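Side-chain contacts in arabinogalactan endo-1,4-beta-galactosidase (Ignisphaera aggregans, PDB 7OSK), which probably cleaves internal beta-1,4-galactosidic bonds of arabinogalactan, using a calcium-binding family 53 glycoside hydrolase domain that is one piece of a longer protein: residues Val54-Ser57 / Glu58-Trp61; Asp81-Glu85 / Asn86-Trp90; Pro159-Val162 / Glu163-Tyr166; Tyr175-His179 / Asn180-Asp184; Asn190-Asn193 / Asn194-Trp198. All coordinates share one frame; numbering follows the deposited sequence.

Contact 1 of 5, residues Val54-Ser57 / Glu58-Trp61; sequences VDAS and EAPW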
loop_
_atom_site.group_PDB
_atom_site.type_symbol
_atom_site.label_atom_id
_atom_site.label_comp_id
_atom_site.label_asym_id
_atom_site.label_seq_id
_atom_site.Cartn_x
_atom_site.Cartn_y
_atom_site.Cartn_z
ATOM N N VAL A 54 6.075 5.046 -1.280
ATOM C CA VAL A 54 5.223 5.329 -0.132
ATOM C C VAL A 54 3.767 5.265 -0.570
ATOM O O VAL A 54 3.464 5.452 -1.750
ATOM C CB VAL A 54 5.508 6.719 0.480
ATOM C CG1 VAL A 54 6.918 6.784 1.043
ATOM C CG2 VAL A 54 5.288 7.817 -0.554
ATOM N N ASP A 55 2.872 4.998 0.376
ATOM C CA ASP A 55 1.440 5.050 0.107
ATOM C C ASP A 55 0.904 6.421 0.505
ATOM O O ASP A 55 0.849 6.753 1.689
ATOM C CB ASP A 55 0.698 3.946 0.861
ATOM C CG ASP A 55 -0.750 3.811 0.420
ATOM O OD1 ASP A 55 -1.554 4.717 0.722
ATOM O OD2 ASP A 55 -1.091 2.795 -0.221
ATOM N N ALA A 56 0.515 7.211 -0.491
ATOM C CA ALA A 56 0.039 8.573 -0.265
ATOM C C ALA A 56 -1.451 8.689 -0.560
ATOM O O ALA A 56 -1.910 9.700 -1.089
ATOM C CB ALA A 56 0.828 9.553 -1.126
ATOM N N SER A 57 -2.205 7.653 -0.207
ATOM C CA SER A 57 -3.630 7.596 -0.518
ATOM C C SER A 57 -4.429 8.697 0.179
ATOM O O SER A 57 -5.449 9.150 -0.336
ATOM C CB SER A 57 -4.198 6.229 -0.133
ATOM O OG SER A 57 -3.462 5.182 -0.742
ATOM N N GLU A 58 -3.960 9.129 1.346
ATOM C CA GLU A 58 -4.691 10.108 2.143
ATOM C C GLU A 58 -4.317 11.540 1.765
ATOM O O GLU A 58 -5.041 12.483 2.087
ATOM C CB GLU A 58 -4.430 9.891 3.638
ATOM C CG GLU A 58 -4.654 8.466 4.125
ATOM C CD GLU A 58 -3.514 7.525 3.780
ATOM O OE1 GLU A 58 -2.351 7.978 3.726
ATOM O OE2 GLU A 58 -3.784 6.327 3.556
ATOM N N ALA A 59 -3.188 11.698 1.080
ATOM C CA ALA A 59 -2.648 13.024 0.797
ATOM C C ALA A 59 -3.627 13.912 0.022
ATOM O O ALA A 59 -3.881 15.040 0.437
ATOM C CB ALA A 59 -1.326 12.907 0.042
ATOM N N PRO A 60 -4.185 13.410 -1.096
ATOM C CA PRO A 60 -5.055 14.270 -1.909
ATOM C C PRO A 60 -6.204 14.899 -1.124
ATOM O O PRO A 60 -6.507 16.070 -1.339
ATOM C CB PRO A 60 -5.590 13.311 -2.978
ATOM C CG PRO A 60 -4.555 12.256 -3.079
ATOM C CD PRO A 60 -4.070 12.061 -1.678
ATOM N N TRP A 61 -6.823 14.137 -0.227
ATOM C CA TRP A 61 -7.913 14.651 0.598
ATOM C C TRP A 61 -7.413 15.728 1.559
ATOM O O TRP A 61 -8.052 16.764 1.726
ATOM C CB TRP A 61 -8.572 13.506 1.372
ATOM C CG TRP A 61 -9.696 13.923 2.282
ATOM C CD1 TRP A 61 -9.707 13.868 3.644
ATOM C CD2 TRP A 61 -10.972 14.447 1.892
ATOM N NE1 TRP A 61 -10.908 14.324 4.127
ATOM C CE2 TRP A 61 -11.703 14.686 3.072
ATOM C CE3 TRP A 61 -11.568 14.739 0.660
ATOM C CZ2 TRP A 61 -12.997 15.204 3.059
ATOM C CZ3 TRP A 61 -12.854 15.253 0.648
ATOM C CH2 TRP A 61 -13.554 15.480 1.841
HETATM O O HOH W 1 0.053 8.496 3.580
HETATM O O HOH W 2 -7.099 11.207 -0.330
#
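D55, the last residue of strand 51-55, turns its carboxylate forward along the chain, with CG anti to the backbone N (chi1 -170°), and OD1 comes within 3.9 Å of E58 OE2. The two acids cross at about a right angle; they are like charges close together, and their repulsion is probably offset by salt bridges from R92 to D55 OD2 and from R94 to E58 OE2. D55 OD1 also accepts the backbone N-H of S57 at 3.1 Å, approached from above the carboxylate plane, which makes an Asx turn. A water joins D55 O to E58 OE1, donating to both. In a TIM barrel such as this one, the C-terminal end of a strand leads into a beta-alpha loop, here so short that the turn passes almost directly into helix 59-65. A56 O receives A59 N at 3.2 Å from above its carbonyl plane. The methyls of these two alanines lie 4.2 Å apart, CB to CB, small enough for so tight a bend. P60, with no N-H to offer, suits the first helical turn and rests its CD 3.3 Å from A56 O. S57 OG bonds to R94 N, and S57 O is linked through a second water to W61 N. With an alanine in place of E58, R94 would probably lose a salt-bridge mate and the first water one of its acceptors.

Contact 2 of 5, residues Asp81-Glu85 / Asn86-Trp90; sequences DILKE and NGVNW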
loop_
_atom_site.group_PDB
_atom_site.type_symbol
_atom_site.label_atom_id
_atom_site.label_comp_id
_atom_site.label_asym_id
_atom_site.label_seq_id
_atom_site.Cartn_x
_atom_site.Cartn_y
_atom_site.Cartn_z
ATOM N N ASP A 81 7.250 16.771 -4.705
ATOM C CA ASP A 81 8.610 17.281 -4.826
ATOM C C ASP A 81 9.417 16.922 -3.582
ATOM O O ASP A 81 10.600 16.599 -3.676
ATOM C CB ASP A 81 8.615 18.798 -5.040
ATOM C CG ASP A 81 8.129 19.198 -6.420
ATOM O OD1 ASP A 81 8.304 18.407 -7.369
ATOM O OD2 ASP A 81 7.580 20.311 -6.557
ATOM N N ILE A 82 8.773 16.973 -2.419
ATOM C CA ILE A 82 9.440 16.627 -1.169
ATOM C C ILE A 82 9.814 15.148 -1.169
ATOM O O ILE A 82 10.902 14.773 -0.734
ATOM C CB ILE A 82 8.558 16.935 0.058
ATOM C CG1 ILE A 82 8.195 18.422 0.091
ATOM C CG2 ILE A 82 9.278 16.535 1.349
ATOM C CD1 ILE A 82 7.240 18.807 1.210
ATOM N N LEU A 83 8.906 14.309 -1.656
ATOM C CA LEU A 83 9.148 12.874 -1.701
ATOM C C LEU A 83 10.256 12.530 -2.689
ATOM O O LEU A 83 11.127 11.709 -2.393
ATOM C CB LEU A 83 7.866 12.128 -2.075
ATOM C CG LEU A 83 6.712 12.222 -1.074
ATOM C CD1 LEU A 83 5.501 11.450 -1.582
ATOM C CD2 LEU A 83 7.130 11.710 0.299
ATOM N N LYS A 84 10.223 13.159 -3.859
ATOM C CA LYS A 84 11.188 12.854 -4.910
ATOM C C LYS A 84 12.604 13.200 -4.467
ATOM O O LYS A 84 13.525 12.403 -4.643
ATOM C CB LYS A 84 10.842 13.604 -6.201
ATOM C CG LYS A 84 11.537 13.063 -7.454
ATOM C CD LYS A 84 11.187 11.596 -7.725
ATOM C CE LYS A 84 11.861 11.074 -8.984
ATOM N NZ LYS A 84 11.607 9.618 -9.175
ATOM N N GLU A 85 12.772 14.383 -3.884
ATOM C CA GLU A 85 14.094 14.838 -3.468
ATOM C C GLU A 85 14.593 14.046 -2.260
ATOM O O GLU A 85 15.775 14.097 -1.921
ATOM C CB GLU A 85 14.076 16.339 -3.153
ATOM C CG GLU A 85 13.697 16.706 -1.720
ATOM C CD GLU A 85 13.799 18.199 -1.462
ATOM O OE1 GLU A 85 13.782 18.970 -2.444
ATOM O OE2 GLU A 85 13.900 18.600 -0.282
ATOM N N ASN A 86 13.686 13.317 -1.613
ATOM C CA ASN A 86 14.044 12.498 -0.461
ATOM C C ASN A 86 14.369 11.058 -0.845
ATOM O O ASN A 86 14.781 10.264 0.001
ATOM C CB ASN A 86 12.916 12.515 0.568
ATOM C CG ASN A 86 13.033 13.674 1.541
ATOM O OD1 ASN A 86 13.631 13.542 2.610
ATOM N ND2 ASN A 86 12.471 14.820 1.171
ATOM N N GLY A 87 14.172 10.726 -2.118
ATOM C CA GLY A 87 14.566 9.431 -2.644
ATOM C C GLY A 87 13.409 8.540 -3.049
ATOM O O GLY A 87 13.623 7.465 -3.612
ATOM N N VAL A 88 12.186 8.972 -2.766
ATOM C CA VAL A 88 11.011 8.185 -3.123
ATOM C C VAL A 88 10.781 8.230 -4.631
ATOM O O VAL A 88 10.741 9.308 -5.221
ATOM C CB VAL A 88 9.751 8.685 -2.386
ATOM C CG1 VAL A 88 8.512 7.924 -2.844
ATOM C CG2 VAL A 88 9.929 8.546 -0.881
ATOM N N ASN A 89 10.623 7.059 -5.245
ATOM C CA ASN A 89 10.462 6.960 -6.697
ATOM C C ASN A 89 9.150 6.315 -7.131
ATOM O O ASN A 89 8.809 6.338 -8.314
ATOM C CB ASN A 89 11.625 6.172 -7.300
ATOM C CG ASN A 89 11.856 4.849 -6.603
ATOM O OD1 ASN A 89 11.057 4.429 -5.768
ATOM N ND2 ASN A 89 12.951 4.181 -6.948
ATOM N N TRP A 90 8.426 5.735 -6.176
ATOM C CA TRP A 90 7.148 5.087 -6.463
ATOM C C TRP A 90 6.036 5.608 -5.562
ATOM O O TRP A 90 6.279 6.002 -4.420
ATOM C CB TRP A 90 7.265 3.571 -6.302
ATOM C CG TRP A 90 7.780 2.872 -7.515
ATOM C CD1 TRP A 90 9.069 2.839 -7.957
ATOM C CD2 TRP A 90 7.017 2.090 -8.441
ATOM N NE1 TRP A 90 9.156 2.088 -9.105
ATOM C CE2 TRP A 90 7.909 1.617 -9.422
ATOM C CE3 TRP A 90 5.666 1.746 -8.535
ATOM C CZ2 TRP A 90 7.493 0.817 -10.486
ATOM C CZ3 TRP A 90 5.254 0.951 -9.592
ATOM C CH2 TRP A 90 6.166 0.496 -10.553
#
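N86 curls back under the helix end because chi1 (-88°) and chi2 (-92°) swing its amide toward the preceding turn, where ND2 donates to I82 O. The modelled length, 2.5 Å, is too short to be pressed at this resolution, but the amide lies alongside I82, whose CG2 is 3.6 Å from ND2. The next residue, G87, has positive phi, which glycine tolerates, and forms a Schellman motif: V88 N bonds to L83 O at 3.0 Å, and G87 N to K84 O at 3.1 Å. L83 CB and V88 CB close over the turn, 3.9 Å apart. K84 bends at chi2, bringing CD to 3.4 Å from V88 O; its ammonium end has a cation-pi partner in F129. A valine replacing N86 would probably cost I82 O its side-chain donor, leaving the weak backbone N-H bond within this turn. L83 and V88 pack on V54 of strand 51-55, N86 touches L388 and K389, and N89 bonds to F50 and R52 just before strand 90-95 begins.

Contact 3 of 5, residues Pro159-Val162 / Glu163-Tyr166; sequences PELV and EAVY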
loop_
_atom_site.group_PDB
_atom_site.type_symbol
_atom_site.label_atom_id
_atom_site.label_comp_id
_atom_site.label_asym_id
_atom_site.label_seq_id
_atom_site.Cartn_x
_atom_site.Cartn_y
_atom_site.Cartn_z
ATOM N N PRO A 159 -22.374 -14.834 -11.597
ATOM C CA PRO A 159 -22.056 -14.519 -12.995
ATOM C C PRO A 159 -22.092 -13.020 -13.284
ATOM O O PRO A 159 -21.224 -12.510 -13.994
ATOM C CB PRO A 159 -23.153 -15.249 -13.779
ATOM C CG PRO A 159 -23.607 -16.333 -12.879
ATOM C CD PRO A 159 -23.513 -15.764 -11.498
ATOM N N GLU A 160 -23.085 -12.328 -12.736
ATOM C CA GLU A 160 -23.202 -10.887 -12.915
ATOM C C GLU A 160 -22.035 -10.172 -12.241
ATOM O O GLU A 160 -21.591 -9.119 -12.699
ATOM C CB GLU A 160 -24.533 -10.382 -12.353
ATOM C CG GLU A 160 -25.761 -10.994 -13.016
ATOM C CD GLU A 160 -27.060 -10.580 -12.344
ATOM O OE1 GLU A 160 -27.018 -9.731 -11.430
ATOM O OE2 GLU A 160 -28.127 -11.103 -12.729
ATOM N N LEU A 161 -21.538 -10.754 -11.156
ATOM C CA LEU A 161 -20.426 -10.168 -10.416
ATOM C C LEU A 161 -19.133 -10.255 -11.219
ATOM O O LEU A 161 -18.327 -9.325 -11.208
ATOM C CB LEU A 161 -20.260 -10.865 -9.062
ATOM C CG LEU A 161 -19.199 -10.299 -8.114
ATOM C CD1 LEU A 161 -19.476 -8.840 -7.776
ATOM C CD2 LEU A 161 -19.130 -11.138 -6.845
ATOM N N VAL A 162 -18.938 -11.374 -11.912
ATOM C CA VAL A 162 -17.777 -11.539 -12.781
ATOM C C VAL A 162 -17.799 -10.474 -13.869
ATOM O O VAL A 162 -16.765 -9.904 -14.220
ATOM C CB VAL A 162 -17.738 -12.940 -13.436
ATOM C CG1 VAL A 162 -16.568 -13.052 -14.404
ATOM C CG2 VAL A 162 -17.646 -14.025 -12.376
ATOM N N GLU A 163 -18.989 -10.215 -14.403
ATOM C CA GLU A 163 -19.163 -9.192 -15.423
ATOM C C GLU A 163 -18.912 -7.805 -14.836
ATOM O O GLU A 163 -18.544 -6.874 -15.553
ATOM C CB GLU A 163 -20.571 -9.267 -16.024
ATOM C CG GLU A 163 -20.710 -8.575 -17.373
ATOM C CD GLU A 163 -20.022 -9.338 -18.494
ATOM O OE1 GLU A 163 -20.536 -10.408 -18.886
ATOM O OE2 GLU A 163 -18.971 -8.869 -18.983
ATOM N N ALA A 164 -19.109 -7.676 -13.526
ATOM C CA ALA A 164 -18.954 -6.394 -12.847
ATOM C C ALA A 164 -17.487 -6.056 -12.601
ATOM O O ALA A 164 -17.048 -4.943 -12.890
ATOM C CB ALA A 164 -19.719 -6.394 -11.533
ATOM N N VAL A 165 -16.731 -7.010 -12.064
ATOM C CA VAL A 165 -15.317 -6.779 -11.782
ATOM C C VAL A 165 -14.543 -6.508 -13.068
ATOM O O VAL A 165 -13.621 -5.692 -13.082
ATOM C CB VAL A 165 -14.668 -7.970 -11.041
ATOM C CG1 VAL A 165 -15.191 -8.050 -9.618
ATOM C CG2 VAL A 165 -14.909 -9.279 -11.782
ATOM N N TYR A 166 -14.927 -7.178 -14.148
ATOM C CA TYR A 166 -14.249 -6.988 -15.423
ATOM C C TYR A 166 -14.539 -5.606 -15.990
ATOM O O TYR A 166 -13.618 -4.842 -16.282
ATOM C CB TYR A 166 -14.666 -8.056 -16.436
ATOM C CG TYR A 166 -14.103 -7.796 -17.817
ATOM C CD1 TYR A 166 -12.810 -8.185 -18.145
ATOM C CD2 TYR A 166 -14.858 -7.148 -18.787
ATOM C CE1 TYR A 166 -12.288 -7.941 -19.402
ATOM C CE2 TYR A 166 -14.345 -6.901 -20.046
ATOM C CZ TYR A 166 -13.059 -7.299 -20.348
ATOM O OH TYR A 166 -12.544 -7.056 -21.599
#
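V165 lays its two methyls against the carbonyls of the preceding turn of helix 158-178. Its chi1 (-70°) sets CG1 anti to the carbonyl carbon, 3.7 Å from L161 O, and so leaves CG2 between the backbone N and the carbonyl carbon, reaching toward V162 O. A side chain branched at CB suits this place, since each branch meets a different oxygen. L161 points its own branch away from V165's turn, and its CD1 comes to 4.5 Å from A164 CB; that is a loose touch, and the small methyl takes up little room where the leucine spreads. Y166 has CG anti to its backbone N (chi1 173°), which leads the ring away along the helix while CB stays 3.6 Å from V162 O. Beneath these side chains run the helical bonds, of which V165 N to L161 O, at 2.9 Å and 164°, is nearly along the C=O axis. The outer flank is polar: the carboxylates of E160 and E163 point away from the packing on the exposed side, as suits charged residues. P159 lacks an N-H, which costs nothing so near the helix start. The division is that of an amphipathic helix on the outside of a TIM barrel. L161, A164 and V165 cover W153, L161 and V162 meet L212 of helix 206-223, V165 touches A215 there, and Y166 lies on A219 with its hydroxyl bonded to D222.

Contact 4 of 5, residues Tyr175-His179 / Asn180-Asp184; sequences YMAEH and NALPD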
loop_
_atom_site.group_PDB
_atom_site.type_symbol
_atom_site.label_atom_id
_atom_site.label_comp_id
_atom_site.label_asym_id
_atom_site.label_seq_id
_atom_site.Cartn_x
_atom_site.Cartn_y
_atom_site.Cartn_z
ATOM N N TYR A 175 -10.029 4.888 -17.633
ATOM C CA TYR A 175 -10.172 6.246 -17.122
ATOM C C TYR A 175 -8.805 6.834 -16.773
ATOM O O TYR A 175 -8.503 7.979 -17.123
ATOM C CB TYR A 175 -11.097 6.261 -15.898
ATOM C CG TYR A 175 -11.224 7.604 -15.212
ATOM C CD1 TYR A 175 -10.336 7.980 -14.211
ATOM C CD2 TYR A 175 -12.239 8.487 -15.552
ATOM C CE1 TYR A 175 -10.449 9.200 -13.576
ATOM C CE2 TYR A 175 -12.360 9.713 -14.919
ATOM C CZ TYR A 175 -11.462 10.064 -13.933
ATOM O OH TYR A 175 -11.578 11.283 -13.300
ATOM N N MET A 176 -7.975 6.042 -16.101
ATOM C CA MET A 176 -6.660 6.503 -15.669
ATOM C C MET A 176 -5.726 6.726 -16.858
ATOM O O MET A 176 -4.899 7.638 -16.845
ATOM C CB MET A 176 -6.031 5.497 -14.701
ATOM C CG MET A 176 -6.939 5.080 -13.559
ATOM S SD MET A 176 -6.095 4.194 -12.237
ATOM C CE MET A 176 -5.078 5.505 -11.558
ATOM N N ALA A 177 -5.864 5.890 -17.883
ATOM C CA ALA A 177 -5.006 5.972 -19.062
ATOM C C ALA A 177 -5.190 7.298 -19.796
ATOM O O ALA A 177 -4.238 7.836 -20.365
ATOM C CB ALA A 177 -5.289 4.808 -20.004
ATOM N N GLU A 178 -6.409 7.828 -19.771
ATOM C CA GLU A 178 -6.736 9.032 -20.530
ATOM C C GLU A 178 -6.327 10.304 -19.801
ATOM O O GLU A 178 -6.022 11.320 -20.429
ATOM C CB GLU A 178 -8.229 9.063 -20.842
ATOM C CG GLU A 178 -8.645 7.981 -21.811
ATOM C CD GLU A 178 -7.886 8.062 -23.124
ATOM O OE1 GLU A 178 -7.694 9.191 -23.628
ATOM O OE2 GLU A 178 -7.483 7.000 -23.644
ATOM N N HIS A 179 -6.315 10.244 -18.475
ATOM C CA HIS A 179 -5.803 11.344 -17.670
ATOM C C HIS A 179 -4.298 11.183 -17.476
ATOM O O HIS A 179 -3.702 11.827 -16.611
ATOM C CB HIS A 179 -6.525 11.403 -16.323
ATOM C CG HIS A 179 -8.003 11.617 -16.443
ATOM N ND1 HIS A 179 -8.845 10.689 -17.016
ATOM C CD2 HIS A 179 -8.787 12.656 -16.071
ATOM C CE1 HIS A 179 -10.084 11.146 -16.989
ATOM N NE2 HIS A 179 -10.077 12.337 -16.420
ATOM N N ASN A 180 -3.693 10.325 -18.299
ATOM C CA ASN A 180 -2.262 10.037 -18.228
ATOM C C ASN A 180 -1.857 9.626 -16.821
ATOM O O ASN A 180 -0.977 10.232 -16.211
ATOM C CB ASN A 180 -1.443 11.245 -18.691
ATOM C CG ASN A 180 -1.600 11.521 -20.175
ATOM O OD1 ASN A 180 -2.019 12.607 -20.578
ATOM N ND2 ASN A 180 -1.263 10.535 -20.999
ATOM N N ALA A 181 -2.526 8.598 -16.310
ATOM C CA ALA A 181 -2.269 8.093 -14.969
ATOM C C ALA A 181 -2.343 6.572 -14.943
ATOM O O ALA A 181 -2.665 5.976 -13.916
ATOM C CB ALA A 181 -3.260 8.687 -13.983
ATOM N N LEU A 182 -2.053 5.946 -16.079
ATOM C CA LEU A 182 -2.022 4.493 -16.151
ATOM C C LEU A 182 -0.977 3.948 -15.181
ATOM O O LEU A 182 0.198 4.306 -15.278
ATOM C CB LEU A 182 -1.708 4.027 -17.570
ATOM C CG LEU A 182 -1.850 2.520 -17.798
ATOM C CD1 LEU A 182 -3.319 2.121 -17.785
ATOM C CD2 LEU A 182 -1.186 2.102 -19.098
ATOM N N PRO A 183 -1.397 3.086 -14.237
ATOM C CA PRO A 183 -0.430 2.555 -13.270
ATOM C C PRO A 183 0.493 1.493 -13.856
ATOM O O PRO A 183 0.043 0.639 -14.622
ATOM C CB PRO A 183 -1.321 1.953 -12.184
ATOM C CG PRO A 183 -2.571 1.575 -12.889
ATOM C CD PRO A 183 -2.766 2.610 -13.960
ATOM N N ASP A 184 1.770 1.550 -13.492
ATOM C CA ASP A 184 2.737 0.557 -13.937
ATOM C C ASP A 184 2.393 -0.806 -13.354
ATOM O O ASP A 184 2.627 -1.836 -13.985
ATOM C CB ASP A 184 4.155 0.959 -13.527
ATOM C CG ASP A 184 4.506 2.374 -13.947
ATOM O OD1 ASP A 184 4.944 2.567 -15.102
ATOM O OD2 ASP A 184 4.346 3.295 -13.116
#
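M176 O takes the backbone N-H of A181, five residues on, at a modelled 2.6 Å and tilted 28° from the carbonyl plane, while A181 CB packs 3.5 Å from the same oxygen. The companion bond, N180 N to A177 O at 3.3 Å, is weak. Between them N180 adopts positive phi (53°), which asparagine bears more easily than most residues. Apolar groups close the turn. M176 CB meets A181 CB at 4.3 Å, and A177 CB meets L182 CD1 at 4.0 Å. The bend at chi3 (68°) turns M176 CE toward A181 O; the methionine side chain crosses that of P183 at about a right angle, with SD 4.1 Å from P183 CD. A flexible thioether fits this bent path, and beyond it M176 and P183 both reach I133 of strand 130-135. On the exposed flank, H179 ND1 donates to Y175 O at 2.7 Å, and the imidazole lies with CE1 over the Y175 ring, near the rim of one face. The bond pair and the positive phi of N180 make a Schellman motif, with the methionine-alanine contact its frequent apolar companion, ending helix 158-178 and turning the chain into strand 185-188.

Contact 5 of 5, residues Asn190-Asn193 / Asn194-Trp198; sequences NEIN and NGFLW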
loop_
_atom_site.group_PDB
_atom_site.type_symbol
_atom_site.label_atom_id
_atom_site.label_comp_id
_atom_site.label_asym_id
_atom_site.label_seq_id
_atom_site.Cartn_x
_atom_site.Cartn_y
_atom_site.Cartn_z
ATOM N N ASN A 190 -6.922 -6.013 -1.862
ATOM C CA ASN A 190 -5.977 -5.648 -0.808
ATOM C C ASN A 190 -5.932 -6.695 0.292
ATOM O O ASN A 190 -6.928 -6.928 0.980
ATOM C CB ASN A 190 -6.325 -4.287 -0.200
ATOM C CG ASN A 190 -5.201 -3.735 0.661
ATOM O OD1 ASN A 190 -4.152 -3.345 0.149
ATOM N ND2 ASN A 190 -5.413 -3.702 1.974
ATOM N N GLU A 191 -4.762 -7.304 0.459
ATOM C CA GLU A 191 -4.558 -8.358 1.446
ATOM C C GLU A 191 -5.649 -9.419 1.322
ATOM O O GLU A 191 -6.476 -9.598 2.219
ATOM C CB GLU A 191 -4.525 -7.765 2.855
ATOM C CG GLU A 191 -3.389 -6.776 3.065
ATOM C CD GLU A 191 -3.357 -6.196 4.465
ATOM O OE1 GLU A 191 -4.164 -6.626 5.313
ATOM O OE2 GLU A 191 -2.516 -5.310 4.718
ATOM N N ILE A 192 -5.633 -10.121 0.193
ATOM C CA ILE A 192 -6.686 -11.067 -0.159
ATOM C C ILE A 192 -6.395 -12.467 0.388
ATOM O O ILE A 192 -6.656 -13.469 -0.275
ATOM C CB ILE A 192 -6.868 -11.134 -1.693
ATOM C CG1 ILE A 192 -5.518 -11.334 -2.385
ATOM C CG2 ILE A 192 -7.507 -9.854 -2.202
ATOM C CD1 ILE A 192 -5.609 -12.072 -3.700
ATOM N N ASN A 193 -5.856 -12.524 1.603
ATOM C CA ASN A 193 -5.555 -13.792 2.260
ATOM C C ASN A 193 -6.777 -14.704 2.310
ATOM O O ASN A 193 -6.728 -15.855 1.873
ATOM C CB ASN A 193 -5.037 -13.547 3.681
ATOM C CG ASN A 193 -3.771 -12.708 3.710
ATOM O OD1 ASN A 193 -3.635 -11.746 2.952
ATOM N ND2 ASN A 193 -2.838 -13.073 4.585
ATOM N N ASN A 194 -7.872 -14.172 2.841
ATOM C CA ASN A 194 -9.121 -14.911 2.955
ATOM C C ASN A 194 -10.029 -14.605 1.774
ATOM O O ASN A 194 -11.253 -14.716 1.866
ATOM C CB ASN A 194 -9.814 -14.568 4.273
ATOM C CG ASN A 194 -8.953 -14.886 5.477
ATOM O OD1 ASN A 194 -8.196 -15.854 5.470
ATOM N ND2 ASN A 194 -9.056 -14.067 6.516
ATOM N N GLY A 195 -9.414 -14.217 0.661
ATOM C CA GLY A 195 -10.149 -13.853 -0.533
ATOM C C GLY A 195 -10.657 -12.426 -0.469
ATOM O O GLY A 195 -10.272 -11.656 0.411
ATOM N N PHE A 196 -11.527 -12.081 -1.414
ATOM C CA PHE A 196 -12.140 -10.757 -1.482
ATOM C C PHE A 196 -13.567 -10.896 -1.990
ATOM O O PHE A 196 -13.956 -11.963 -2.459
ATOM C CB PHE A 196 -11.338 -9.793 -2.380
ATOM C CG PHE A 196 -11.361 -10.132 -3.863
ATOM C CD1 PHE A 196 -11.406 -11.447 -4.312
ATOM C CD2 PHE A 196 -11.322 -9.116 -4.811
ATOM C CE1 PHE A 196 -11.418 -11.737 -5.671
ATOM C CE2 PHE A 196 -11.335 -9.404 -6.170
ATOM C CZ PHE A 196 -11.382 -10.713 -6.599
ATOM N N LEU A 197 -14.340 -9.819 -1.889
ATOM C CA LEU A 197 -15.728 -9.816 -2.341
ATOM C C LEU A 197 -16.541 -10.916 -1.658
ATOM O O LEU A 197 -17.116 -11.778 -2.325
ATOM C CB LEU A 197 -15.792 -9.982 -3.863
ATOM C CG LEU A 197 -15.262 -8.809 -4.688
ATOM C CD1 LEU A 197 -15.146 -9.206 -6.148
ATOM C CD2 LEU A 197 -16.168 -7.603 -4.532
ATOM N N TRP A 198 -16.585 -10.883 -0.329
ATOM C CA TRP A 198 -17.266 -11.919 0.441
ATOM C C TRP A 198 -18.780 -11.895 0.231
ATOM O O TRP A 198 -19.361 -10.831 0.015
ATOM C CB TRP A 198 -16.963 -11.767 1.931
ATOM C CG TRP A 198 -15.537 -12.034 2.291
ATOM C CD1 TRP A 198 -14.602 -12.655 1.521
ATOM C CD2 TRP A 198 -14.882 -11.684 3.514
ATOM N NE1 TRP A 198 -13.402 -12.718 2.189
ATOM C CE2 TRP A 198 -13.549 -12.127 3.416
ATOM C CE3 TRP A 198 -15.294 -11.039 4.683
ATOM C CZ2 TRP A 198 -12.625 -11.945 4.439
ATOM C CZ3 TRP A 198 -14.374 -10.861 5.699
ATOM C CH2 TRP A 198 -13.056 -11.312 5.570
HETATM O O HOH W 3 -8.710 -11.316 2.450
#
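I192 and F196 form the tightly packed side of this loop: they lie side by side and point the same way, with I192 CG2 3.8 Å from F196 CB and approaching the phenyl ring obliquely. F196 CG sits between its backbone N and carbonyl carbon (chi1 69°), and this sends the ring along the isoleucine toward L212 and L213 of helix 206-223. I192 packs on F209 and I231, as suits a branched apolar chain. A type I beta turn, I192 to G195, is closed by a weak bond from G195 N to I192 O at 3.0 Å. Glycine suits its end because phi is positive. The other side is polar and water-bridged, and it is partly exposed at N194 and W198. There a water donates to E191 O at 2.8 Å and to G195 O at 2.6 Å, while W198 NE1 donates to N194 O at 3.0 Å from above the carbonyl plane. N194 ND2 goes to P144 O, and N193 ND2 to A234 O. Several carbonyls and side-chain amides are thus held by separate bonds, consistent with a steady position for N190 and E191, the Asn-Glu pair after the fourth strand characteristic of clan GH-A enzymes.

Overall arrangement
The five contacts come in series along one TIM barrel of eight parallel strands, within its first four beta-alpha units. Contacts 1 and 2, with centres 14 Å apart, touch directly: a probable hydrogen bond between V54 N and W90 O ties neighbouring strands 51-55 and 90-95 where the two meet. Contact 2 also meets contact 4 where W90 packs on D184. Contacts 3 and 4 share helix 158-178, near its start and at its end, with centres 22 Å apart, and contact 3 reaches contact 5 through V165 and L197. Contacts 2 and 4 thus turn helices back toward strands, while contacts 1 and 5 follow the C-terminal ends of strands, where TIM-barrel enzymes place their active sites.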